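Local coordinates for lumazine protein (Photobacterium kishitanii, PDB 3A3B) that serves as an antenna protein that shifts the bioluminescence of bacterial luciferase to shorter wavelength, carrying a lumazine or flavin chromophore, at residues A[43-48]-A[139-144]; A[68-73]-A[100-105]; A[96-101]-A[179-184]; A[106-111]-A[120-125]. One frame throughout, in Å; residues are numbered along the deposited sequence.

Contact 1. Residues A[43-48]-A[139-144]; sequences LVNGCS and GINGVS. With FMN (flavin mononucleotide), chain C.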
# COMPACT_ATOMS: atom_id res chain seq x y z
N LEU A 43 -7.91 -2.11 4.33
CA LEU A 43 -6.61 -2.18 3.68
C LEU A 43 -5.71 -1.04 4.10
O LEU A 43 -6.09 0.14 4.06
CB LEU A 43 -6.72 -2.23 2.14
CG LEU A 43 -7.39 -3.49 1.53
CD1 LEU A 43 -7.09 -3.54 0.02
CD2 LEU A 43 -6.89 -4.80 2.13
N VAL A 44 -4.49 -1.39 4.52
CA VAL A 44 -3.47 -0.38 4.79
C VAL A 44 -2.27 -0.72 3.89
O VAL A 44 -1.66 -1.77 4.03
CB VAL A 44 -2.99 -0.38 6.28
CG1 VAL A 44 -1.95 0.74 6.47
CG2 VAL A 44 -4.21 -0.22 7.32
N ASN A 45 -1.89 0.22 3.03
CA ASN A 45 -0.95 -0.08 1.94
C ASN A 45 -1.29 -1.39 1.23
O ASN A 45 -0.39 -2.16 0.85
CB ASN A 45 0.51 -0.07 2.43
CG ASN A 45 1.04 1.34 2.67
OD1 ASN A 45 0.56 2.33 2.10
ND2 ASN A 45 2.05 1.44 3.51
N GLY A 46 -2.60 -1.63 1.02
CA GLY A 46 -3.07 -2.78 0.29
C GLY A 46 -3.11 -4.06 1.13
O GLY A 46 -3.46 -5.10 0.62
N CYS A 47 -2.76 -3.98 2.42
CA CYS A 47 -2.71 -5.18 3.27
C CYS A 47 -3.92 -5.25 4.23
O CYS A 47 -4.24 -4.24 4.91
CB CYS A 47 -1.36 -5.20 4.04
SG CYS A 47 -1.18 -6.57 5.25
N SER A 48 -4.62 -6.40 4.28
CA SER A 48 -5.70 -6.57 5.26
C SER A 48 -5.12 -6.60 6.65
O SER A 48 -4.26 -7.46 6.98
CB SER A 48 -6.49 -7.87 5.05
OG SER A 48 -7.24 -7.79 3.87
N GLY A 139 -1.81 -4.57 -7.86
CA GLY A 139 -1.96 -3.66 -6.72
C GLY A 139 -0.58 -3.28 -6.19
O GLY A 139 0.22 -4.16 -5.85
N ILE A 140 -0.30 -1.98 -6.10
CA ILE A 140 0.93 -1.48 -5.45
C ILE A 140 0.51 -0.63 -4.24
O ILE A 140 -0.17 0.36 -4.40
CB ILE A 140 1.82 -0.65 -6.42
CG1 ILE A 140 2.20 -1.45 -7.67
CG2 ILE A 140 3.05 0.00 -5.70
CD1 ILE A 140 3.13 -2.72 -7.42
N ASN A 141 0.89 -1.04 -3.04
CA ASN A 141 0.38 -0.40 -1.82
C ASN A 141 -1.11 -0.10 -1.87
O ASN A 141 -1.56 0.96 -1.39
CB ASN A 141 1.15 0.89 -1.55
CG ASN A 141 2.55 0.65 -1.04
OD1 ASN A 141 2.82 -0.39 -0.44
ND2 ASN A 141 3.43 1.64 -1.20
N GLY A 142 -1.89 -1.02 -2.46
CA GLY A 142 -3.34 -0.92 -2.45
C GLY A 142 -3.93 -0.07 -3.56
O GLY A 142 -5.16 0.10 -3.62
N VAL A 143 -3.08 0.43 -4.45
CA VAL A 143 -3.56 1.07 -5.69
C VAL A 143 -3.53 0.07 -6.83
O VAL A 143 -2.46 -0.42 -7.21
CB VAL A 143 -2.65 2.25 -6.12
CG1 VAL A 143 -3.24 2.92 -7.33
CG2 VAL A 143 -2.49 3.23 -4.99
N SER A 144 -4.70 -0.20 -7.39
CA SER A 144 -4.77 -1.21 -8.46
C SER A 144 -4.82 -0.46 -9.76
O SER A 144 -5.65 0.40 -9.92
CB SER A 144 -6.01 -2.09 -8.32
OG SER A 144 -6.02 -3.08 -9.33
N1 FMN C . -2.06 -9.52 9.57
C2 FMN C . -1.51 -8.81 10.58
O2 FMN C . -0.31 -8.80 10.73
N3 FMN C . -2.34 -8.12 11.44
C4 FMN C . -3.69 -8.10 11.26
O4 FMN C . -4.34 -7.25 11.89
C4A FMN C . -4.24 -8.84 10.23
N5 FMN C . -5.60 -8.92 10.00
C5A FMN C . -6.07 -9.66 8.93
C6 FMN C . -7.44 -9.74 8.72
C7 FMN C . -8.01 -10.48 7.68
C7M FMN C . -9.49 -10.79 7.73
C8 FMN C . -7.16 -11.18 6.84
C8M FMN C . -7.76 -12.06 5.78
C9 FMN C . -5.76 -11.12 7.03
C9A FMN C . -5.22 -10.35 8.09
N10 FMN C . -3.87 -10.30 8.33
C10 FMN C . -3.40 -9.55 9.37
C1' FMN C . -2.85 -11.03 7.47
C2' FMN C . -2.23 -10.12 6.39
O2' FMN C . -3.22 -9.62 5.52
C3' FMN C . -1.28 -11.00 5.58
O3' FMN C . -0.33 -11.51 6.51
C4' FMN C . -0.54 -10.31 4.41
O4' FMN C . -1.41 -9.66 3.55
C5' FMN C . -0.24 -11.36 3.37
O5' FMN C . 0.98 -11.90 3.63
P FMN C . 1.16 -13.48 4.02
O1P FMN C . 2.65 -13.55 3.81
O2P FMN C . 0.35 -14.47 3.17
O3P FMN C . 0.77 -13.65 5.48

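Contact 2. Residues A[68-73]-A[100-105]; sequences NTTTFR and GNIKGV. With FMN (flavin mononucleotide), chain C.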
# COMPACT_ATOMS: atom_id res chain seq x y z
N ASN A 68 6.68 -10.12 8.31
CA ASN A 68 7.86 -10.53 7.53
C ASN A 68 7.68 -10.49 6.02
O ASN A 68 8.63 -10.74 5.30
CB ASN A 68 8.34 -11.94 7.95
CG ASN A 68 8.69 -12.01 9.40
OD1 ASN A 68 8.20 -12.90 10.12
ND2 ASN A 68 9.53 -11.06 9.88
N THR A 69 6.46 -10.15 5.59
CA THR A 69 6.02 -10.23 4.18
C THR A 69 5.35 -8.93 3.69
O THR A 69 4.60 -8.95 2.69
CB THR A 69 5.00 -11.34 4.06
OG1 THR A 69 4.04 -11.21 5.13
CG2 THR A 69 5.72 -12.73 4.17
N THR A 70 5.60 -7.83 4.41
CA THR A 70 5.03 -6.52 4.08
C THR A 70 6.07 -5.50 4.46
O THR A 70 7.04 -5.83 5.10
CB THR A 70 3.65 -6.24 4.77
OG1 THR A 70 3.80 -6.27 6.19
CG2 THR A 70 2.58 -7.23 4.33
N THR A 71 5.88 -4.25 4.03
CA THR A 71 6.79 -3.14 4.32
C THR A 71 6.67 -2.56 5.73
O THR A 71 7.50 -1.74 6.13
CB THR A 71 6.59 -2.01 3.29
OG1 THR A 71 5.21 -1.58 3.34
CG2 THR A 71 6.89 -2.52 1.86
N PHE A 72 5.65 -2.97 6.50
CA PHE A 72 5.40 -2.33 7.80
C PHE A 72 6.64 -2.20 8.71
O PHE A 72 6.83 -1.15 9.32
CB PHE A 72 4.22 -2.99 8.54
CG PHE A 72 2.90 -2.68 7.90
CD1 PHE A 72 2.35 -1.39 8.00
CD2 PHE A 72 2.21 -3.66 7.20
CE1 PHE A 72 1.13 -1.09 7.36
CE2 PHE A 72 1.00 -3.39 6.58
CZ PHE A 72 0.45 -2.11 6.65
N ARG A 73 7.49 -3.24 8.75
CA ARG A 73 8.74 -3.31 9.57
C ARG A 73 9.63 -2.13 9.34
O ARG A 73 10.40 -1.75 10.21
CB ARG A 73 9.63 -4.48 9.14
CG ARG A 73 9.39 -5.87 9.66
CD ARG A 73 10.33 -6.83 8.82
NE ARG A 73 10.31 -6.39 7.41
CZ ARG A 73 10.71 -7.09 6.34
NH1 ARG A 73 11.19 -8.33 6.46
NH2 ARG A 73 10.62 -6.54 5.12
N GLY A 100 -6.23 -8.04 -0.43
CA GLY A 100 -5.54 -7.62 0.77
C GLY A 100 -4.52 -8.62 1.26
O GLY A 100 -3.89 -8.43 2.31
N ASN A 101 -4.33 -9.69 0.47
CA ASN A 101 -3.25 -10.67 0.69
C ASN A 101 -2.05 -10.23 -0.12
O ASN A 101 -2.02 -10.40 -1.33
CB ASN A 101 -3.71 -12.10 0.30
CG ASN A 101 -2.70 -13.16 0.71
OD1 ASN A 101 -2.32 -13.25 1.87
ND2 ASN A 101 -2.22 -13.94 -0.25
N ILE A 102 -1.06 -9.61 0.54
CA ILE A 102 0.14 -9.12 -0.13
C ILE A 102 0.97 -10.33 -0.55
O ILE A 102 1.26 -11.18 0.28
CB ILE A 102 1.00 -8.21 0.78
CG1 ILE A 102 0.26 -6.88 1.13
CG2 ILE A 102 2.37 -7.91 0.14
CD1 ILE A 102 -0.38 -6.17 0.00
N LYS A 103 1.39 -10.33 -1.82
CA LYS A 103 2.10 -11.46 -2.42
C LYS A 103 3.60 -11.30 -2.41
O LYS A 103 4.33 -12.30 -2.47
CB LYS A 103 1.62 -11.63 -3.84
CG LYS A 103 0.13 -11.83 -3.95
CD LYS A 103 -0.42 -13.09 -3.24
CE LYS A 103 -1.85 -13.32 -3.72
NZ LYS A 103 -2.72 -14.11 -2.76
N GLY A 104 4.07 -10.05 -2.35
CA GLY A 104 5.49 -9.78 -2.11
C GLY A 104 5.81 -8.34 -1.78
O GLY A 104 4.96 -7.48 -1.79
N VAL A 105 7.06 -8.08 -1.48
CA VAL A 105 7.55 -6.73 -1.24
C VAL A 105 8.47 -6.47 -2.43
O VAL A 105 9.38 -7.27 -2.70
CB VAL A 105 8.29 -6.67 0.11
CG1 VAL A 105 9.08 -5.39 0.29
CG2 VAL A 105 7.31 -6.85 1.26
N1 FMN C . -2.06 -9.52 9.57
C2 FMN C . -1.51 -8.81 10.58
O2 FMN C . -0.31 -8.80 10.73
N3 FMN C . -2.34 -8.12 11.44
C4 FMN C . -3.69 -8.10 11.26
O4 FMN C . -4.34 -7.25 11.89
C4A FMN C . -4.24 -8.84 10.23
N5 FMN C . -5.60 -8.92 10.00
C5A FMN C . -6.07 -9.66 8.93
C6 FMN C . -7.44 -9.74 8.72
C7 FMN C . -8.01 -10.48 7.68
C7M FMN C . -9.49 -10.79 7.73
C8 FMN C . -7.16 -11.18 6.84
C8M FMN C . -7.76 -12.06 5.78
C9 FMN C . -5.76 -11.12 7.03
C9A FMN C . -5.22 -10.35 8.09
N10 FMN C . -3.87 -10.30 8.33
C10 FMN C . -3.40 -9.55 9.37
C1' FMN C . -2.85 -11.03 7.47
C2' FMN C . -2.23 -10.12 6.39
O2' FMN C . -3.22 -9.62 5.52
C3' FMN C . -1.28 -11.00 5.58
O3' FMN C . -0.33 -11.51 6.51
C4' FMN C . -0.54 -10.31 4.41
O4' FMN C . -1.41 -9.66 3.55
C5' FMN C . -0.24 -11.36 3.37
O5' FMN C . 0.98 -11.90 3.63
P FMN C . 1.16 -13.48 4.02
O1P FMN C . 2.65 -13.55 3.81
O2P FMN C . 0.35 -14.47 3.17
O3P FMN C . 0.77 -13.65 5.48

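Contact 3. Residues A[96-101]-A[179-184]; sequences GALTGN and NVETLN. With FMN (flavin mononucleotide), chain C.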
# COMPACT_ATOMS: atom_id res chain seq x y z
N GLY A 96 -8.61 -5.70 -11.07
CA GLY A 96 -9.12 -4.53 -10.40
C GLY A 96 -9.10 -4.92 -8.92
O GLY A 96 -8.17 -4.55 -8.20
N ALA A 97 -10.10 -5.72 -8.54
CA ALA A 97 -10.39 -6.13 -7.16
C ALA A 97 -9.23 -6.76 -6.39
O ALA A 97 -8.55 -7.67 -6.89
CB ALA A 97 -11.60 -7.05 -7.12
N LEU A 98 -9.00 -6.25 -5.19
CA LEU A 98 -7.89 -6.66 -4.37
C LEU A 98 -8.42 -7.46 -3.18
O LEU A 98 -9.48 -7.16 -2.64
CB LEU A 98 -7.08 -5.43 -3.88
CG LEU A 98 -6.38 -4.53 -4.91
CD1 LEU A 98 -5.62 -3.39 -4.22
CD2 LEU A 98 -5.44 -5.32 -5.85
N THR A 99 -7.65 -8.46 -2.79
CA THR A 99 -8.00 -9.25 -1.63
C THR A 99 -7.35 -8.77 -0.34
O THR A 99 -7.87 -9.07 0.76
CB THR A 99 -7.69 -10.75 -1.85
OG1 THR A 99 -6.27 -10.95 -1.78
CG2 THR A 99 -8.20 -11.23 -3.21
N GLY A 100 -6.23 -8.04 -0.43
CA GLY A 100 -5.54 -7.62 0.77
C GLY A 100 -4.52 -8.62 1.26
O GLY A 100 -3.89 -8.43 2.31
N ASN A 101 -4.33 -9.69 0.47
CA ASN A 101 -3.25 -10.67 0.69
C ASN A 101 -2.05 -10.23 -0.12
O ASN A 101 -2.02 -10.40 -1.33
CB ASN A 101 -3.71 -12.10 0.30
CG ASN A 101 -2.70 -13.16 0.71
OD1 ASN A 101 -2.32 -13.25 1.87
ND2 ASN A 101 -2.22 -13.94 -0.25
N ASN A 179 4.30 -2.87 -0.98
CA ASN A 179 3.57 -4.13 -0.98
C ASN A 179 2.96 -4.36 -2.35
O ASN A 179 2.26 -3.49 -2.87
CB ASN A 179 2.44 -4.02 0.05
CG ASN A 179 2.95 -3.80 1.42
OD1 ASN A 179 4.03 -4.32 1.76
ND2 ASN A 179 2.21 -3.03 2.25
N VAL A 180 3.17 -5.53 -2.92
CA VAL A 180 2.54 -5.86 -4.21
C VAL A 180 1.49 -6.98 -4.06
O VAL A 180 1.71 -7.94 -3.31
CB VAL A 180 3.58 -6.14 -5.35
CG1 VAL A 180 4.81 -6.82 -4.85
CG2 VAL A 180 2.94 -6.91 -6.53
N GLU A 181 0.35 -6.82 -4.73
CA GLU A 181 -0.61 -7.89 -4.85
C GLU A 181 -0.82 -8.17 -6.31
O GLU A 181 -1.34 -7.30 -7.03
CB GLU A 181 -1.96 -7.59 -4.16
CG GLU A 181 -2.97 -8.79 -4.23
CD GLU A 181 -4.33 -8.53 -3.54
OE1 GLU A 181 -4.48 -7.57 -2.73
OE2 GLU A 181 -5.24 -9.32 -3.78
N THR A 182 -0.41 -9.37 -6.73
CA THR A 182 -0.63 -9.88 -8.08
C THR A 182 -2.07 -10.41 -8.14
O THR A 182 -2.58 -10.92 -7.16
CB THR A 182 0.49 -10.92 -8.57
OG1 THR A 182 0.82 -11.86 -7.54
CG2 THR A 182 1.75 -10.18 -8.91
N LEU A 183 -2.73 -10.24 -9.28
CA LEU A 183 -4.17 -10.55 -9.41
C LEU A 183 -4.44 -11.79 -10.28
O LEU A 183 -3.51 -12.31 -10.90
CB LEU A 183 -4.92 -9.31 -9.90
CG LEU A 183 -4.62 -8.14 -8.96
CD1 LEU A 183 -5.30 -6.87 -9.41
CD2 LEU A 183 -5.01 -8.52 -7.53
N ASN A 184 -5.68 -12.29 -10.28
CA ASN A 184 -6.10 -13.40 -11.17
C ASN A 184 -5.49 -14.76 -10.81
O ASN A 184 -4.43 -15.15 -11.34
CB ASN A 184 -5.81 -13.07 -12.66
CG ASN A 184 -6.90 -12.23 -13.31
OD1 ASN A 184 -8.03 -12.69 -13.48
ND2 ASN A 184 -6.55 -11.00 -13.70
N1 FMN C . -2.06 -9.52 9.57
C2 FMN C . -1.51 -8.81 10.58
O2 FMN C . -0.31 -8.80 10.73
N3 FMN C . -2.34 -8.12 11.44
C4 FMN C . -3.69 -8.10 11.26
O4 FMN C . -4.34 -7.25 11.89
C4A FMN C . -4.24 -8.84 10.23
N5 FMN C . -5.60 -8.92 10.00
C5A FMN C . -6.07 -9.66 8.93
C6 FMN C . -7.44 -9.74 8.72
C7 FMN C . -8.01 -10.48 7.68
C7M FMN C . -9.49 -10.79 7.73
C8 FMN C . -7.16 -11.18 6.84
C8M FMN C . -7.76 -12.06 5.78
C9 FMN C . -5.76 -11.12 7.03
C9A FMN C . -5.22 -10.35 8.09
N10 FMN C . -3.87 -10.30 8.33
C10 FMN C . -3.40 -9.55 9.37
C1' FMN C . -2.85 -11.03 7.47
C2' FMN C . -2.23 -10.12 6.39
O2' FMN C . -3.22 -9.62 5.52
C3' FMN C . -1.28 -11.00 5.58
O3' FMN C . -0.33 -11.51 6.51
C4' FMN C . -0.54 -10.31 4.41
O4' FMN C . -1.41 -9.66 3.55
C5' FMN C . -0.24 -11.36 3.37
O5' FMN C . 0.98 -11.90 3.63
P FMN C . 1.16 -13.48 4.02
O1P FMN C . 2.65 -13.55 3.81
O2P FMN C . 0.35 -14.47 3.17
O3P FMN C . 0.77 -13.65 5.48

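Contact 4. Residues A[106-111]-A[120-125]; sequences ATVDNI and VYIKIP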
# COMPACT_ATOMS: atom_id res chain seq x y z
N ALA A 106 8.18 -5.40 -3.18
CA ALA A 106 8.95 -5.06 -4.34
C ALA A 106 9.67 -3.77 -3.98
O ALA A 106 9.40 -3.20 -2.94
CB ALA A 106 8.05 -4.87 -5.51
N THR A 107 10.63 -3.37 -4.79
CA THR A 107 11.38 -2.14 -4.52
C THR A 107 11.31 -1.19 -5.70
O THR A 107 11.53 -1.57 -6.86
CB THR A 107 12.84 -2.47 -4.17
OG1 THR A 107 12.85 -3.41 -3.09
CG2 THR A 107 13.59 -1.23 -3.72
N VAL A 108 10.97 0.07 -5.42
CA VAL A 108 10.96 1.07 -6.51
C VAL A 108 12.36 1.21 -7.14
O VAL A 108 13.34 1.42 -6.44
CB VAL A 108 10.46 2.47 -6.00
CG1 VAL A 108 10.64 3.49 -7.09
CG2 VAL A 108 8.99 2.38 -5.59
N ASP A 109 12.43 1.10 -8.46
CA ASP A 109 13.70 1.19 -9.18
C ASP A 109 14.02 2.65 -9.62
O ASP A 109 15.18 3.04 -9.69
CB ASP A 109 13.67 0.29 -10.40
CG ASP A 109 15.04 0.16 -11.06
OD1 ASP A 109 15.95 -0.34 -10.38
OD2 ASP A 109 15.20 0.59 -12.24
N ASN A 110 12.98 3.42 -9.91
CA ASN A 110 13.09 4.76 -10.48
C ASN A 110 11.69 5.37 -10.35
O ASN A 110 10.69 4.66 -10.56
CB ASN A 110 13.53 4.71 -11.96
CG ASN A 110 13.71 6.12 -12.59
OD1 ASN A 110 14.66 6.85 -12.26
ND2 ASN A 110 12.81 6.49 -13.48
N ILE A 111 11.62 6.65 -9.99
CA ILE A 111 10.39 7.42 -10.11
C ILE A 111 10.70 8.61 -11.02
O ILE A 111 11.71 9.28 -10.81
CB ILE A 111 9.89 7.97 -8.75
CG1 ILE A 111 9.80 6.89 -7.69
CG2 ILE A 111 8.51 8.65 -8.92
CD1 ILE A 111 8.39 6.30 -7.50
N VAL A 120 6.47 5.30 -12.60
CA VAL A 120 7.03 4.49 -11.54
C VAL A 120 7.51 3.14 -12.11
O VAL A 120 6.77 2.46 -12.87
CB VAL A 120 5.99 4.25 -10.41
CG1 VAL A 120 6.60 3.43 -9.31
CG2 VAL A 120 5.51 5.58 -9.83
N TYR A 121 8.74 2.79 -11.73
CA TYR A 121 9.41 1.59 -12.19
C TYR A 121 9.72 0.80 -10.97
O TYR A 121 10.35 1.30 -10.05
CB TYR A 121 10.67 1.92 -12.97
CG TYR A 121 10.41 2.77 -14.19
CD1 TYR A 121 10.29 2.19 -15.44
CD2 TYR A 121 10.27 4.18 -14.08
CE1 TYR A 121 10.05 2.97 -16.56
CE2 TYR A 121 10.03 4.97 -15.20
CZ TYR A 121 9.94 4.36 -16.43
OH TYR A 121 9.69 5.11 -17.56
N ILE A 122 9.22 -0.45 -10.94
CA ILE A 122 9.25 -1.26 -9.72
C ILE A 122 9.91 -2.59 -10.01
O ILE A 122 9.53 -3.25 -10.97
CB ILE A 122 7.81 -1.47 -9.15
CG1 ILE A 122 7.21 -0.14 -8.78
CG2 ILE A 122 7.82 -2.36 -7.90
CD1 ILE A 122 5.67 -0.14 -8.49
N LYS A 123 10.93 -2.93 -9.22
CA LYS A 123 11.60 -4.22 -9.32
C LYS A 123 10.78 -5.24 -8.52
O LYS A 123 10.69 -5.17 -7.30
CB LYS A 123 13.05 -4.09 -8.82
CG LYS A 123 13.90 -5.39 -8.86
CD LYS A 123 15.31 -5.04 -8.43
CE LYS A 123 16.17 -6.28 -8.11
NZ LYS A 123 16.53 -7.08 -9.31
N ILE A 124 10.16 -6.15 -9.26
CA ILE A 124 9.28 -7.21 -8.74
C ILE A 124 10.10 -8.47 -8.27
O ILE A 124 11.02 -8.87 -8.95
CB ILE A 124 8.24 -7.59 -9.84
CG1 ILE A 124 7.40 -6.36 -10.25
CG2 ILE A 124 7.25 -8.68 -9.37
CD1 ILE A 124 6.57 -5.74 -9.15
N PRO A 125 9.75 -9.06 -7.10
CA PRO A 125 10.35 -10.33 -6.66
C PRO A 125 10.29 -11.40 -7.75
O PRO A 125 9.27 -11.57 -8.44
CB PRO A 125 9.47 -10.76 -5.48
CG PRO A 125 8.89 -9.47 -4.97
CD PRO A 125 8.81 -8.50 -6.11

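Contact 1. Residues A[43-48]-A[139-144]
Asn45 and Asn141 carry nearly the same first torsion, chi1 -75° and -73°, with CG beside the backbone N and anti to the carbonyl carbon, and, with the turns facing each other, this lays the two side chains alongside each other, pointing the same way. Their amide planes stack only 28° apart, and CB of Asn45 sits 3.7 Å from OD1 of Asn141. The polar ends are used elsewhere: Asn45 OD1 takes the backbone N-H of Asn82, and Asn141 OD1 that of Asn179. The backbones meet just as evenly. CA of Asn141 offers its C-H to Asn45 O at 3.3 Å, and CA of Asn45 does the same toward Asn141 O at 3.5 Å. One residue on, the CA atoms of Gly46 and Gly142 approach to 3.3 Å, and both glycines have the positive phi that a type I' turn requires there. Beyond the turn, Ser48 O accepts a hydrogen bond from the ribityl O2' of FMN at 2.8 Å, so one of the two turns leads straight into the flavin site. Each segment is the tip of a tight hairpin, closed by a type I' turn with Asn-Gly at its corner, and the two buried turns meet corner to corner, joining the two six-stranded barrels of this lumazine-binding fold.

Contact 2. Residues A[68-73]-A[100-105]
Val105 reaches across to the 68-73 loop with both of its methyl groups, at the place where the linker between the two lumazine-binding barrels enters strand 104-113. Its CG2 rests 3.6 Å from Thr70 CA, over the backbone of the loop. The other branch, CG1, is anti to the backbone N (chi1 167°) and meets Thr71 CG2 at 3.9 Å, the two side chains running at a slant to one another. Thr70 and Ile102 cross at about a right angle instead, with Thr70 CG2 lying against CG1 and CB of the isoleucine. The second isoleucine branch, CG2, packs at 3.5 Å on Thr69 O, a buried carbonyl oxygen that finds no polar partner in the model. Contacts between the segments are thus aliphatic carbons against one another and against backbone. Thr70 OG1 bonds to Ala66 O, and the backbone N of Thr71 donates to Asn179 OD1. Where Lys103 and Gly104 both face Val180, a classic beta bulge marks the start of strand 104-113.

FMN bridges the same two segments from its tail end. Thr69 OG1 lies 3.0 Å from the phosphate O1P, although Ala66 O competes for its proton. From the 100-105 segment, the backbone N-H of Ile102 points almost straight at ribityl O4', N to O4' 3.0 Å with an angle of 168° at the hydrogen.

Contact 3. Residues A[96-101]-A[179-184]
This is a polar contact, partly buried, in which the carboxylate of Glu181 from the last barrel strand, 177-182, is hydrogen-bonded by the irregular linker that leads from the first barrel into the second. The glutamate is stretched out, with CG anti to the backbone N (chi1 -177°) and chi2 also near 180°, an extended chain long enough to carry the carboxylate to the backbone of Thr99 and Gly100. There OE2 grips Thr99 twice. The backbone N of Thr99 donates to its syn lone pair over 2.7 Å, while Thr99 OG1 gives its proton over 2.8 Å from above the carboxylate plane, about 50° out of it. OE1 takes the N-H of Gly100 at 2.9 Å, on its syn side but tilted from the plane. With three donors on two oxygens, the carboxylate is fixed in rotation and would probably stay ionised. Thr99 OG1 also accepts from the backbone N of Asn101 at 3.2 Å, closing an ST turn.

Next to this polar grip, CD2 of Leu98 meets CD2 of Leu183 at 3.6 Å, the leucines crossing obliquely. CD1 of Leu183 covers Gly96 N at 3.9 Å, a buried nitrogen with no partner in the model. The linker bend held in this way brings Gly100 O to within 3.0 Å of O4' of FMN, so the glutamate stands in the second shell of the flavin site, behind a glycine that belongs to it.

Contact 4. Residues A[106-111]-A[120-125]
Ala106 CB presses on Ile122 CG2 at 3.5 Å, tighter than a usual carbon contact, and has Ile124 CD1 and the ring of Pro125 close by as well. Farther along the same face of the sheet, Val108 lies across from Ile122. Val178 of strand 177-182 packs against Ala106, Val108 and Ile122, which places this end of the apolar face inside the second barrel. Ile111 and Val120 then lie side by side, pointing the same way, and Ile111 CD1 touches both methyls of the valine at 3.8 Å; Ile111 also packs on Leu172 of a loop.

The backbone ladder between the two antiparallel strands separates this face from the polar one. Thr107 and Lys123 form a hydrogen-bonded pair, with Lys123 N to Thr107 O at 2.8 Å. The register then slips by one: Asp109 and Asn110 both face Tyr121, a classic beta bulge. Tyr121 O receives a short bond from Asp109 N, 2.6 Å, and a weak one from Asn110 N, 3.4 Å; Tyr121 N returns a bond to Asn110 O at 2.9 Å.

On the outer face, Asn110 and Tyr121 run alongside each other with amide and ring planes 53° apart. Asn110 ND2 reaches Tyr121 CD2 at 3.5 Å and bonds to Thr112 OG1, whereas Asn110 O lies at the ring's edge, in its plane. Tyr121 also stacks on Phe156. Lys123 and Thr107 find partners outside the hairpin, a salt bridge to Asp153 and a hydrogen bond from OG1 to Asp177, while Asn110 bonds within its own strand; the ladder and the aliphatic face hold the two strands together.

Overall arrangement
From the N terminus, the chain first makes the 43-48 turn of the first barrel, whose partner, 139-144, lies 91 residues farther on; contact 1 closes that long loop and joins the two barrels. Contact 2 is nested inside it, bringing the 68-73 loop of the first barrel to the start of strand 104-113. Contact 4 is also nested within contact 1 and follows contact 2 in series, as the local hairpin that opens the second barrel. Contact 3 crosses contact 1: it begins in the linker, shares Gly100 and Asn101 with contact 2, encloses contact 4, and closes on the last strand. Contacts 1, 2 and 3 all reach the FMN.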